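Local atomic coordinates of (2Z,6E)-hedycaryol synthase (Kitasatospora setae, PDB entry 4MC3), a protein that catalyses the magnesium-dependent 1,11-cyclisation of (2E,6E)-farnesyl diphosphate with water to give (2Z,6E)-hedycaryol and diphosphate. Residues 14-19 with 59-64; 169-174 with 236-241; 187-192 with 293-298; 217-222 with 259-264. All blocks are in the same frame, centred on the assembly; numbering follows the deposited sequence.

How the contacts relate
The four contacts form two pairs. Contacts 1 and 3 lie on one side of the chain's centre, their own centres 11 Å apart. They share a salt bridge, Arg62 NH1 to Asp294 OD2 at 3.0 Å. The centres of contacts 2 and 4 are also 11 Å apart. These two meet at Asp222 OD2, which takes a probable hydrogen bond from Ala238 N at 2.9 Å, and at Leu219. Contacts 1 and 2 stand on opposite sides of the centre, about 29 Å from centre to centre. The bound nerolidol touches Ile217 and Asn221 of contact 4. Contact 3 lies away from the annotated sites, and the side chain of Asn298 is about 11 Å from the ligand.

Contact 1 (14-19 with 59-64); sequences PLECNP and VWPRAD
The type I beta turn from Trp60 to Ala63 joins helix 52-59 to helix 65-84, and Asn18 and Glu16 of the N-terminal loop bind it. Asn18 holds the turn by its amide nitrogen. ND2 donates to Trp60 O at 2.8 Å and to Ala63 O at 2.9 Å. Both oxygens lie near the amide plane and the bonds are fairly straight (170° and 162°), one to each N-H. Trp60 O is met in its carbonyl plane, whereas ND2 is tilted from that of Ala63. Trp60 O also accepts from Ala63 N, the bond that closes the turn. The other end of the amide is fixed too, since OD1 accepts from His20 N. A CA-H...O contact from Asn18 CA to Pro61 O, 3.4 Å long, adds to the grip.

Glu16, two residues earlier, meets Pro61 and Arg62. Its CB rests on Pro61 CB at 3.6 Å. Beyond CG its chain is extended, and the carboxylate meets the edge of the Arg62 guanidinium side-on. NE bonds to OE1 at 2.8 Å and NH2 to OE2 at 2.9 Å. Both bonds are nearly straight and use syn lone pairs, and the two planes are only 4° apart. An alanine at Glu16 would probably leave Arg62 NE and NH2 without their carboxylate and its guanidinium freer to turn, although NH1 also pairs with Asp294. Asp64, next after the turn, is the N-cap of helix 65-84. The whole is an interhelical beta turn bound by side chains, here in the all-helical class I terpene synthase fold.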
loop_
_atom_site.group_PDB
_atom_site.type_symbol
_atom_site.label_atom_id
_atom_site.label_comp_id
_atom_site.label_asym_id
_atom_site.label_seq_id
_atom_site.Cartn_x
_atom_site.Cartn_y
_atom_site.Cartn_z
ATOM N N PRO A 14 18.739 3.657 0.374
ATOM C CA PRO A 14 18.718 4.840 1.202
ATOM C C PRO A 14 17.330 5.172 1.756
ATOM O O PRO A 14 16.299 4.875 1.106
ATOM C CB PRO A 14 19.257 5.948 0.273
ATOM C CG PRO A 14 20.053 5.224 -0.757
ATOM C CD PRO A 14 19.335 3.902 -0.951
ATOM N N LEU A 15 17.330 5.760 2.947
ATOM C CA LEU A 15 16.122 6.248 3.574
ATOM C C LEU A 15 15.836 7.645 3.036
ATOM O O LEU A 15 16.574 8.559 3.280
ATOM C CB LEU A 15 16.216 6.276 5.099
ATOM C CG LEU A 15 15.026 6.849 5.842
ATOM C CD1 LEU A 15 13.853 5.901 5.646
ATOM C CD2 LEU A 15 15.303 7.017 7.324
ATOM N N GLU A 16 14.724 7.797 2.315
ATOM C CA GLU A 16 14.272 9.048 1.684
ATOM C C GLU A 16 12.927 9.516 2.279
ATOM O O GLU A 16 12.079 8.690 2.616
ATOM C CB GLU A 16 14.080 8.860 0.171
ATOM C CG GLU A 16 15.281 8.358 -0.561
ATOM C CD GLU A 16 15.059 8.163 -2.042
ATOM O OE1 GLU A 16 14.126 8.720 -2.661
ATOM O OE2 GLU A 16 15.907 7.507 -2.637
ATOM N N CYS A 17 12.746 10.815 2.414
ATOM C CA CYS A 17 11.539 11.376 2.978
ATOM C C CYS A 17 11.222 12.639 2.179
ATOM O O CYS A 17 12.100 13.343 1.712
ATOM C CB CYS A 17 11.663 11.677 4.469
ATOM S SG CYS A 17 10.092 11.942 5.341
ATOM N N ASN A 18 9.936 12.901 1.947
ATOM C CA ASN A 18 9.603 14.031 1.125
ATOM C C ASN A 18 9.826 15.387 1.821
ATOM O O ASN A 18 9.331 15.593 2.921
ATOM C CB ASN A 18 8.121 13.923 0.732
ATOM C CG ASN A 18 7.800 14.783 -0.445
ATOM O OD1 ASN A 18 7.928 16.001 -0.360
ATOM N ND2 ASN A 18 7.442 14.178 -1.581
ATOM N N PRO A 19 10.562 16.317 1.164
ATOM C CA PRO A 19 10.816 17.641 1.756
ATOM C C PRO A 19 9.550 18.514 1.917
ATOM O O PRO A 19 9.571 19.532 2.650
ATOM C CB PRO A 19 11.760 18.275 0.737
ATOM C CG PRO A 19 11.622 17.538 -0.521
ATOM C CD PRO A 19 11.182 16.161 -0.181
ATOM N N VAL A 59 6.080 7.177 1.692
ATOM C CA VAL A 59 5.600 6.463 0.506
ATOM C C VAL A 59 6.037 7.098 -0.813
ATOM O O VAL A 59 6.407 6.420 -1.765
ATOM C CB VAL A 59 4.035 6.301 0.517
ATOM C CG1 VAL A 59 3.595 5.633 -0.775
ATOM C CG2 VAL A 59 3.581 5.509 1.736
ATOM N N TRP A 60 5.944 8.443 -0.864
ATOM C CA TRP A 60 6.222 9.235 -2.032
ATOM C C TRP A 60 7.312 10.250 -1.772
ATOM O O TRP A 60 7.089 11.451 -1.948
ATOM C CB TRP A 60 4.956 9.952 -2.564
ATOM C CG TRP A 60 3.815 9.032 -2.838
ATOM C CD1 TRP A 60 3.678 8.159 -3.884
ATOM C CD2 TRP A 60 2.620 8.924 -2.073
ATOM N NE1 TRP A 60 2.480 7.479 -3.776
ATOM C CE2 TRP A 60 1.821 7.928 -2.667
ATOM C CE3 TRP A 60 2.155 9.547 -0.900
ATOM C CZ2 TRP A 60 0.578 7.608 -2.166
ATOM C CZ3 TRP A 60 0.945 9.196 -0.385
ATOM C CH2 TRP A 60 0.160 8.213 -1.012
ATOM N N PRO A 61 8.529 9.781 -1.403
ATOM C CA PRO A 61 9.597 10.750 -1.075
ATOM C C PRO A 61 10.024 11.671 -2.175
ATOM O O PRO A 61 10.537 12.752 -1.891
ATOM C CB PRO A 61 10.761 9.852 -0.613
ATOM C CG PRO A 61 10.486 8.525 -1.324
ATOM C CD PRO A 61 8.966 8.402 -1.225
ATOM N N ARG A 62 9.817 11.267 -3.438
ATOM C CA ARG A 62 10.242 12.023 -4.594
ATOM C C ARG A 62 9.136 12.878 -5.226
ATOM O O ARG A 62 9.355 13.516 -6.261
ATOM C CB ARG A 62 10.813 11.072 -5.650
ATOM C CG ARG A 62 12.031 10.344 -5.040
ATOM C CD ARG A 62 12.575 9.297 -6.001
ATOM N NE ARG A 62 13.725 8.603 -5.408
ATOM C CZ ARG A 62 14.643 7.914 -6.105
ATOM N NH1 ARG A 62 14.526 7.830 -7.413
ATOM N NH2 ARG A 62 15.684 7.351 -5.500
ATOM N N ALA A 63 7.935 12.805 -4.669
ATOM C CA ALA A 63 6.846 13.527 -5.275
ATOM C C ALA A 63 6.953 15.038 -5.137
ATOM O O ALA A 63 7.468 15.548 -4.142
ATOM C CB ALA A 63 5.570 13.080 -4.603
ATOM N N ASP A 64 6.405 15.745 -6.104
ATOM C CA ASP A 64 6.126 17.155 -5.964
ATOM C C ASP A 64 5.008 17.388 -4.927
ATOM O O ASP A 64 4.314 16.457 -4.509
ATOM C CB ASP A 64 5.701 17.660 -7.345
ATOM C CG ASP A 64 4.447 16.967 -7.837
ATOM O OD1 ASP A 64 4.512 15.814 -8.319
ATOM O OD2 ASP A 64 3.385 17.590 -7.727
#

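Contact 2 (169-174 with 236-241); sequences DDYLDR and HNAVTI
Tyr171 carries the tight part of this contact. Ile241 CD1 lies over one face of its ring in a CH-pi contact, 3.9 Å from the centroid and offset toward the rim. Tyr171 CG stands anti to the backbone N (chi1 170°), which brings this atom within 3.5 Å of Ile241 CD1. Ala238 CB touches Tyr171 CE2 at 3.9 Å. The Tyr171 hydroxyl bonds to Asp222, whose OD2 also accepts from Ala238 N. An alanine at Tyr171 would probably open a gap beside Ile241 CD1 and leave Asp222 without the hydroxyl.

The Arg174 side has fewer contacts. NH1 meets the edge of the His236 ring at CD2, a close 3.0 Å, with no hydrogen bond, and the two planes are 77° apart. Arg174 NE is instead paired with Glu156. Asp169 and Asp170 of the same helix make no contact here and are exposed, marking the solvent side.

Asn237 is the N-cap of helix 238-246. Its OD1 accepts from Val239 N at 2.9 Å, and its ND2 reaches Asp222 O. Helix 136-160 borders Arg174 and His236. Helix 204-225 packs on Leu172 and Ala238, and helix 250-282 on Val239, so the contact joins helices 168-178 and 238-246 among three others.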
loop_
_atom_site.group_PDB
_atom_site.type_symbol
_atom_site.label_atom_id
_atom_site.label_comp_id
_atom_site.label_asym_id
_atom_site.label_seq_id
_atom_site.Cartn_x
_atom_site.Cartn_y
_atom_site.Cartn_z
ATOM N N ASP A 169 0.023 -19.290 2.257
ATOM C CA ASP A 169 0.116 -18.876 0.865
ATOM C C ASP A 169 -1.092 -18.000 0.472
ATOM O O ASP A 169 -0.905 -16.930 -0.129
ATOM C CB ASP A 169 0.334 -20.031 -0.131
ATOM C CG ASP A 169 -0.683 -21.154 -0.034
ATOM O OD1 ASP A 169 -1.639 -21.137 0.758
ATOM O OD2 ASP A 169 -0.501 -22.122 -0.794
ATOM N N ASP A 170 -2.272 -18.403 0.874
ATOM C CA ASP A 170 -3.455 -17.607 0.563
ATOM C C ASP A 170 -3.403 -16.285 1.323
ATOM O O ASP A 170 -3.843 -15.218 0.804
ATOM C CB ASP A 170 -4.727 -18.348 0.958
ATOM C CG ASP A 170 -5.009 -19.555 0.063
ATOM O OD1 ASP A 170 -4.413 -19.703 -1.017
ATOM O OD2 ASP A 170 -5.801 -20.405 0.483
ATOM N N TYR A 171 -2.934 -16.316 2.572
ATOM C CA TYR A 171 -2.732 -15.076 3.348
ATOM C C TYR A 171 -1.840 -14.118 2.587
ATOM O O TYR A 171 -2.169 -12.916 2.439
ATOM C CB TYR A 171 -2.201 -15.349 4.756
ATOM C CG TYR A 171 -1.742 -14.084 5.497
ATOM C CD1 TYR A 171 -2.645 -13.182 5.998
ATOM C CD2 TYR A 171 -0.403 -13.787 5.632
ATOM C CE1 TYR A 171 -2.230 -12.053 6.653
ATOM C CE2 TYR A 171 0.030 -12.661 6.288
ATOM C CZ TYR A 171 -0.897 -11.791 6.818
ATOM O OH TYR A 171 -0.504 -10.638 7.454
ATOM N N LEU A 172 -0.691 -14.583 2.081
ATOM C CA LEU A 172 0.208 -13.638 1.405
ATOM C C LEU A 172 -0.423 -13.059 0.126
ATOM O O LEU A 172 -0.201 -11.909 -0.242
ATOM C CB LEU A 172 1.582 -14.260 1.076
ATOM C CG LEU A 172 2.405 -14.779 2.246
ATOM C CD1 LEU A 172 3.729 -15.401 1.761
ATOM C CD2 LEU A 172 2.683 -13.654 3.205
ATOM N N ASP A 173 -1.221 -13.859 -0.547
ATOM C CA ASP A 173 -1.870 -13.430 -1.781
ATOM C C ASP A 173 -2.789 -12.251 -1.479
ATOM O O ASP A 173 -2.874 -11.331 -2.319
ATOM C CB ASP A 173 -2.701 -14.549 -2.372
ATOM C CG ASP A 173 -1.879 -15.598 -3.108
ATOM O OD1 ASP A 173 -0.691 -15.363 -3.416
ATOM O OD2 ASP A 173 -2.482 -16.628 -3.512
ATOM N N ARG A 174 -3.477 -12.261 -0.359
ATOM C CA ARG A 174 -4.350 -11.141 0.059
ATOM C C ARG A 174 -3.601 -10.013 0.778
ATOM O O ARG A 174 -3.920 -8.794 0.586
ATOM C CB ARG A 174 -5.566 -11.592 0.818
ATOM C CG ARG A 174 -5.341 -12.008 2.205
ATOM C CD ARG A 174 -6.717 -12.286 2.850
ATOM N NE ARG A 174 -6.466 -12.888 4.128
ATOM C CZ ARG A 174 -6.259 -14.204 4.307
ATOM N NH1 ARG A 174 -5.998 -14.658 5.513
ATOM N NH2 ARG A 174 -6.316 -15.058 3.287
ATOM N N HIS A 236 -4.767 -12.663 11.517
ATOM C CA HIS A 236 -4.319 -12.509 10.131
ATOM C C HIS A 236 -2.968 -11.846 10.146
ATOM O O HIS A 236 -2.824 -10.642 9.860
ATOM C CB HIS A 236 -5.340 -11.765 9.251
ATOM C CG HIS A 236 -6.604 -12.526 9.052
ATOM N ND1 HIS A 236 -7.623 -12.525 9.977
ATOM C CD2 HIS A 236 -6.992 -13.360 8.061
ATOM C CE1 HIS A 236 -8.598 -13.311 9.550
ATOM N NE2 HIS A 236 -8.241 -13.824 8.387
ATOM N N ASN A 237 -1.966 -12.679 10.416
ATOM C CA ASN A 237 -0.596 -12.243 10.697
ATOM C C ASN A 237 0.250 -13.455 10.412
ATOM O O ASN A 237 -0.018 -14.544 10.911
ATOM C CB ASN A 237 -0.484 -11.783 12.136
ATOM C CG ASN A 237 0.881 -11.239 12.499
ATOM O OD1 ASN A 237 1.880 -11.935 12.442
ATOM N ND2 ASN A 237 0.909 -9.964 12.924
ATOM N N ALA A 238 1.297 -13.266 9.639
ATOM C CA ALA A 238 2.121 -14.391 9.213
ATOM C C ALA A 238 2.766 -15.086 10.416
ATOM O O ALA A 238 2.979 -16.289 10.398
ATOM C CB ALA A 238 3.195 -13.925 8.241
ATOM N N VAL A 239 3.144 -14.323 11.431
ATOM C CA VAL A 239 3.763 -14.906 12.613
ATOM C C VAL A 239 2.814 -15.903 13.261
ATOM O O VAL A 239 3.151 -17.067 13.523
ATOM C CB VAL A 239 4.187 -13.848 13.616
ATOM C CG1 VAL A 239 4.760 -14.538 14.859
ATOM C CG2 VAL A 239 5.214 -12.912 13.027
ATOM N N THR A 240 1.618 -15.433 13.504
ATOM C CA THR A 240 0.565 -16.247 14.117
ATOM C C THR A 240 0.225 -17.466 13.277
ATOM O O THR A 240 0.008 -18.534 13.806
ATOM C CB THR A 240 -0.689 -15.370 14.348
ATOM O OG1 THR A 240 -0.272 -14.249 15.125
ATOM C CG2 THR A 240 -1.783 -16.124 15.057
ATOM N N ILE A 241 0.111 -17.276 11.966
ATOM C CA ILE A 241 -0.253 -18.343 11.059
ATOM C C ILE A 241 0.768 -19.484 11.133
ATOM O O ILE A 241 0.388 -20.667 11.172
ATOM C CB ILE A 241 -0.433 -17.815 9.635
ATOM C CG1 ILE A 241 -1.737 -16.987 9.556
ATOM C CG2 ILE A 241 -0.449 -18.941 8.631
ATOM C CD1 ILE A 241 -1.854 -16.099 8.321
#

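Contact 3 (187-192 with 293-298); sequences LDELRL and VDYAAN
Arg191 and Asp294 form the first shell. The guanidinium meets one carboxylate oxygen end-on: NH1 bonds to Asp294 OD2 at 2.8 Å and NH2 to the same atom at 3.1 Å. Both nitrogens reach OD2 from one face of the carboxylate, well above its plane, yet OD2 lies in the guanidinium plane. A weak bond runs from NH2 to Asp294 O.

The next shell positions Arg191. Asp188, one turn earlier, takes the guanidinium side-on, with NE to OD1 at 2.8 Å and NH2 to OD2 at 2.9 Å. A bend at chi2 (91°) turns CD of Arg191 off the extended course, and the guanidinium reaches both acids. Leu192 CD2 covers the centre of one guanidinium face. The two carboxylates take adjacent edges of the guanidinium and share NH2. The cation probably offsets their repulsion, Asp188 OD2 and Asp294 OD2 being 5.8 Å apart. Asp294 OD2 has a further partner in Arg62.

Beside this network the contacts are between carbon atoms. Leu192 CD1 lies 4.2 Å from Tyr295 CB, and Glu189 CG 3.9 Å from Tyr295 CE1. A water joins the polar ends, accepting from Tyr295 OH and donating to Glu189 OE2 at 2.7 Å. Glu189 is fixed in turn by Arg201 and by Leu196 N. Away from the annotated sites, this is a salt-bridge network tying the end of helix 181-188 to helix 286-309.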
loop_
_atom_site.group_PDB
_atom_site.type_symbol
_atom_site.label_atom_id
_atom_site.label_comp_id
_atom_site.label_asym_id
_atom_site.label_seq_id
_atom_site.Cartn_x
_atom_site.Cartn_y
_atom_site.Cartn_z
ATOM N N LEU A 187 -0.247 5.718 -7.321
ATOM C CA LEU A 187 -0.258 7.152 -7.184
ATOM C C LEU A 187 1.095 7.799 -7.417
ATOM O O LEU A 187 1.149 9.002 -7.780
ATOM C CB LEU A 187 -0.862 7.571 -5.830
ATOM C CG LEU A 187 -2.366 7.323 -5.588
ATOM C CD1 LEU A 187 -2.792 7.400 -4.155
ATOM C CD2 LEU A 187 -3.204 8.312 -6.451
ATOM N N ASP A 188 2.186 7.057 -7.237
ATOM C CA ASP A 188 3.510 7.583 -7.521
ATOM C C ASP A 188 3.663 7.959 -9.010
ATOM O O ASP A 188 4.473 8.823 -9.354
ATOM C CB ASP A 188 4.593 6.595 -7.137
ATOM C CG ASP A 188 6.011 7.210 -7.108
ATOM O OD1 ASP A 188 6.151 8.328 -6.581
ATOM O OD2 ASP A 188 6.952 6.566 -7.664
ATOM N N GLU A 189 2.850 7.372 -9.895
ATOM C CA GLU A 189 2.966 7.683 -11.312
ATOM C C GLU A 189 2.601 9.162 -11.577
ATOM O O GLU A 189 3.048 9.719 -12.570
ATOM C CB GLU A 189 2.126 6.769 -12.156
ATOM C CG GLU A 189 2.521 5.328 -12.090
ATOM C CD GLU A 189 1.869 4.468 -13.173
ATOM O OE1 GLU A 189 1.849 4.905 -14.361
ATOM O OE2 GLU A 189 1.376 3.353 -12.845
ATOM N N LEU A 190 1.817 9.785 -10.706
ATOM C CA LEU A 190 1.406 11.157 -10.893
ATOM C C LEU A 190 2.616 12.109 -10.871
ATOM O O LEU A 190 2.540 13.196 -11.463
ATOM C CB LEU A 190 0.398 11.561 -9.857
ATOM C CG LEU A 190 -1.061 11.208 -10.154
ATOM C CD1 LEU A 190 -1.373 9.775 -10.345
ATOM C CD2 LEU A 190 -1.994 11.687 -9.077
ATOM N N ARG A 191 3.715 11.722 -10.216
ATOM C CA ARG A 191 4.882 12.608 -10.135
ATOM C C ARG A 191 5.952 12.326 -11.174
ATOM O O ARG A 191 6.930 13.090 -11.292
ATOM C CB ARG A 191 5.492 12.626 -8.742
ATOM C CG ARG A 191 6.086 11.351 -8.221
ATOM C CD ARG A 191 7.553 11.164 -8.513
ATOM N NE ARG A 191 7.959 9.817 -8.171
ATOM C CZ ARG A 191 9.146 9.296 -8.408
ATOM N NH1 ARG A 191 10.101 10.045 -8.977
ATOM N NH2 ARG A 191 9.376 8.032 -8.142
ATOM N N LEU A 192 5.790 11.265 -11.947
ATOM C CA LEU A 192 6.742 10.896 -12.979
ATOM C C LEU A 192 6.517 11.869 -14.194
ATOM O O LEU A 192 5.478 12.474 -14.308
ATOM C CB LEU A 192 6.507 9.453 -13.412
ATOM C CG LEU A 192 6.675 8.371 -12.326
ATOM C CD1 LEU A 192 6.311 7.013 -12.887
ATOM C CD2 LEU A 192 8.074 8.368 -11.754
ATOM N N VAL A 293 12.330 3.319 -14.366
ATOM C CA VAL A 293 13.427 3.130 -13.399
ATOM C C VAL A 293 13.203 3.911 -12.087
ATOM O O VAL A 293 13.499 3.401 -10.981
ATOM C CB VAL A 293 14.768 3.522 -14.050
ATOM C CG1 VAL A 293 15.899 3.562 -13.020
ATOM C CG2 VAL A 293 15.062 2.538 -15.151
ATOM N N ASP A 294 12.678 5.121 -12.201
ATOM C CA ASP A 294 12.405 5.973 -11.047
ATOM C C ASP A 294 11.272 5.319 -10.211
ATOM O O ASP A 294 11.328 5.325 -8.968
ATOM C CB ASP A 294 12.028 7.385 -11.514
ATOM C CG ASP A 294 12.297 8.491 -10.493
ATOM O OD1 ASP A 294 12.570 9.638 -10.925
ATOM O OD2 ASP A 294 12.210 8.292 -9.276
ATOM N N TYR A 295 10.221 4.849 -10.878
ATOM C CA TYR A 295 9.137 4.154 -10.160
ATOM C C TYR A 295 9.676 2.973 -9.373
ATOM O O TYR A 295 9.359 2.803 -8.205
ATOM C CB TYR A 295 8.112 3.684 -11.167
ATOM C CG TYR A 295 6.941 2.887 -10.694
ATOM C CD1 TYR A 295 5.765 3.510 -10.359
ATOM C CD2 TYR A 295 6.977 1.520 -10.637
ATOM C CE1 TYR A 295 4.641 2.772 -10.027
ATOM C CE2 TYR A 295 5.890 0.761 -10.239
ATOM C CZ TYR A 295 4.716 1.410 -9.930
ATOM O OH TYR A 295 3.628 0.623 -9.645
ATOM N N ALA A 296 10.512 2.143 -9.985
ATOM C CA ALA A 296 11.070 0.977 -9.299
ATOM C C ALA A 296 12.027 1.350 -8.154
ATOM O O ALA A 296 12.048 0.707 -7.090
ATOM C CB ALA A 296 11.807 0.104 -10.296
ATOM N N ALA A 297 12.790 2.423 -8.310
ATOM C CA ALA A 297 13.589 2.934 -7.189
ATOM C C ALA A 297 12.764 3.399 -6.029
ATOM O O ALA A 297 13.173 3.280 -4.854
ATOM C CB ALA A 297 14.537 4.066 -7.639
ATOM N N ASN A 298 11.572 3.923 -6.313
ATOM C CA ASN A 298 10.668 4.348 -5.241
ATOM C C ASN A 298 10.087 3.141 -4.488
ATOM O O ASN A 298 9.915 3.168 -3.264
ATOM C CB ASN A 298 9.516 5.214 -5.813
ATOM C CG ASN A 298 8.716 5.838 -4.737
ATOM O OD1 ASN A 298 7.539 5.446 -4.469
ATOM N ND2 ASN A 298 9.325 6.753 -4.070
HETATM O O HOH W 1 1.521 1.450 -10.988
#

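Contact 4 (217-222 with 259-264); sequences IALVND and VLVEAQ
The one flat side-chain group among the touching residues is the amide of Gln264, and no atom of 217-222 lies against its faces or edges. The CG of Gln264 makes the contact, 4.1 Å from Leu219 CD1, the two side chains crossing at about a right angle. The Gln264 chi2 (-48°) turns CD back from the extended course, and with the next torsion NE2 comes to make a weak bond to Leu260 O.

The rest of the contact is aliphatic. Val261 fits against two neighbours with its two methyls. Its CG2 presses on Leu219 CB at 3.6 Å, and its CG1 meets Val220 CG2 at 3.9 Å. Leu219 CD1 also touches Leu260 CD1 at 3.9 Å. Leu219 therefore meets Leu260, Val261 and Gln264, one turn of the partner helix. No hydrogen bond crosses between the segments.

Segments 217-222 and 259-264 run nearly antiparallel, their axes at 158° and 9.5 Å apart at closest approach. Val261 also packs on His216, and Gln264 on Ala212 and Leu215, so the contact extends along helix 204-225. Leu219 and Val220 turn to helix 250-282, while Ile217 and Asn221 of the same helix touch the bound nerolidol. Asn221 begins the NXXXSXXXE motif. Its ND2 is bonded to His310. Asp222 pairs with Arg175, a probable substrate-binding residue. Helix 250-282 thus packs antiparallel on the back of helix 204-225, with the ligand pocket on another side of that helix, whose motif probably binds magnesium, as in class I terpene synthases.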
loop_
_atom_site.group_PDB
_atom_site.type_symbol
_atom_site.label_atom_id
_atom_site.label_comp_id
_atom_site.label_asym_id
_atom_site.label_seq_id
_atom_site.Cartn_x
_atom_site.Cartn_y
_atom_site.Cartn_z
ATOM N N ILE A 217 7.250 -5.243 3.128
ATOM C CA ILE A 217 6.675 -4.238 3.962
ATOM C C ILE A 217 5.649 -4.850 4.871
ATOM O O ILE A 217 5.580 -4.536 6.072
ATOM C CB ILE A 217 6.107 -3.106 3.060
ATOM C CG1 ILE A 217 7.264 -2.376 2.360
ATOM C CG2 ILE A 217 5.240 -2.166 3.823
ATOM C CD1 ILE A 217 6.850 -1.499 1.194
ATOM N N ALA A 218 4.745 -5.652 4.315
ATOM C CA ALA A 218 3.676 -6.251 5.116
ATOM C C ALA A 218 4.160 -7.219 6.152
ATOM O O ALA A 218 3.617 -7.229 7.286
ATOM C CB ALA A 218 2.672 -6.947 4.243
ATOM N N LEU A 219 5.165 -8.020 5.813
ATOM C CA LEU A 219 5.665 -9.022 6.737
ATOM C C LEU A 219 6.437 -8.346 7.886
ATOM O O LEU A 219 6.356 -8.788 9.044
ATOM C CB LEU A 219 6.539 -10.034 6.018
ATOM C CG LEU A 219 5.775 -10.992 5.120
ATOM C CD1 LEU A 219 6.685 -11.709 4.173
ATOM C CD2 LEU A 219 4.954 -11.981 5.929
ATOM N N VAL A 220 7.176 -7.283 7.562
ATOM C CA VAL A 220 7.834 -6.504 8.625
ATOM C C VAL A 220 6.744 -5.925 9.534
ATOM O O VAL A 220 6.856 -6.011 10.772
ATOM C CB VAL A 220 8.763 -5.423 8.027
ATOM C CG1 VAL A 220 9.157 -4.378 9.078
ATOM C CG2 VAL A 220 9.941 -6.109 7.389
ATOM N N ASN A 221 5.694 -5.335 8.952
ATOM C CA ASN A 221 4.513 -4.844 9.703
ATOM C C ASN A 221 3.951 -5.946 10.611
ATOM O O ASN A 221 3.682 -5.689 11.769
ATOM C CB ASN A 221 3.436 -4.238 8.784
ATOM C CG ASN A 221 2.161 -3.821 9.514
ATOM O OD1 ASN A 221 1.279 -4.645 9.769
ATOM N ND2 ASN A 221 2.029 -2.524 9.804
ATOM N N ASP A 222 3.831 -7.171 10.109
ATOM C CA ASP A 222 3.260 -8.271 10.875
ATOM C C ASP A 222 4.113 -8.528 12.128
ATOM O O ASP A 222 3.581 -8.763 13.212
ATOM C CB ASP A 222 3.159 -9.559 10.044
ATOM C CG ASP A 222 2.029 -9.577 9.056
ATOM O OD1 ASP A 222 1.301 -8.585 8.877
ATOM O OD2 ASP A 222 1.857 -10.654 8.412
ATOM N N VAL A 259 13.071 -15.031 7.721
ATOM C CA VAL A 259 13.625 -15.707 6.539
ATOM C C VAL A 259 12.793 -15.356 5.284
ATOM O O VAL A 259 13.308 -15.093 4.180
ATOM C CB VAL A 259 13.677 -17.224 6.762
ATOM C CG1 VAL A 259 13.961 -17.969 5.465
ATOM C CG2 VAL A 259 14.708 -17.560 7.841
ATOM N N LEU A 260 11.489 -15.332 5.458
ATOM C CA LEU A 260 10.578 -14.916 4.371
ATOM C C LEU A 260 10.823 -13.492 3.928
ATOM O O LEU A 260 10.766 -13.198 2.729
ATOM C CB LEU A 260 9.102 -15.056 4.759
ATOM C CG LEU A 260 8.164 -16.012 4.053
ATOM C CD1 LEU A 260 6.743 -15.598 4.389
ATOM C CD2 LEU A 260 8.354 -16.023 2.556
ATOM N N VAL A 261 10.988 -12.597 4.893
ATOM C CA VAL A 261 11.319 -11.206 4.597
ATOM C C VAL A 261 12.610 -11.092 3.780
ATOM O O VAL A 261 12.680 -10.336 2.794
ATOM C CB VAL A 261 11.419 -10.357 5.894
ATOM C CG1 VAL A 261 11.989 -8.974 5.658
ATOM C CG2 VAL A 261 10.071 -10.214 6.580
ATOM N N GLU A 262 13.669 -11.805 4.212
ATOM C CA GLU A 262 14.891 -11.757 3.463
ATOM C C GLU A 262 14.663 -12.253 2.048
ATOM O O GLU A 262 15.185 -11.684 1.083
ATOM C CB GLU A 262 16.016 -12.532 4.191
ATOM C CG GLU A 262 16.507 -11.824 5.454
ATOM C CD GLU A 262 16.819 -10.325 5.236
ATOM O OE1 GLU A 262 17.788 -10.041 4.470
ATOM O OE2 GLU A 262 16.101 -9.451 5.839
ATOM N N ALA A 263 13.874 -13.310 1.882
ATOM C CA ALA A 263 13.500 -13.774 0.571
ATOM C C ALA A 263 12.832 -12.687 -0.290
ATOM O O ALA A 263 13.109 -12.563 -1.510
ATOM C CB ALA A 263 12.609 -15.008 0.678
ATOM N N GLN A 264 11.933 -11.921 0.328
ATOM C CA GLN A 264 11.306 -10.840 -0.422
ATOM C C GLN A 264 12.312 -9.787 -0.876
ATOM O O GLN A 264 12.202 -9.295 -2.014
ATOM C CB GLN A 264 10.128 -10.166 0.322
ATOM C CG GLN A 264 9.025 -11.083 0.818
ATOM C CD GLN A 264 8.584 -12.022 -0.263
ATOM O OE1 GLN A 264 8.204 -11.622 -1.367
ATOM N NE2 GLN A 264 8.671 -13.309 0.028
#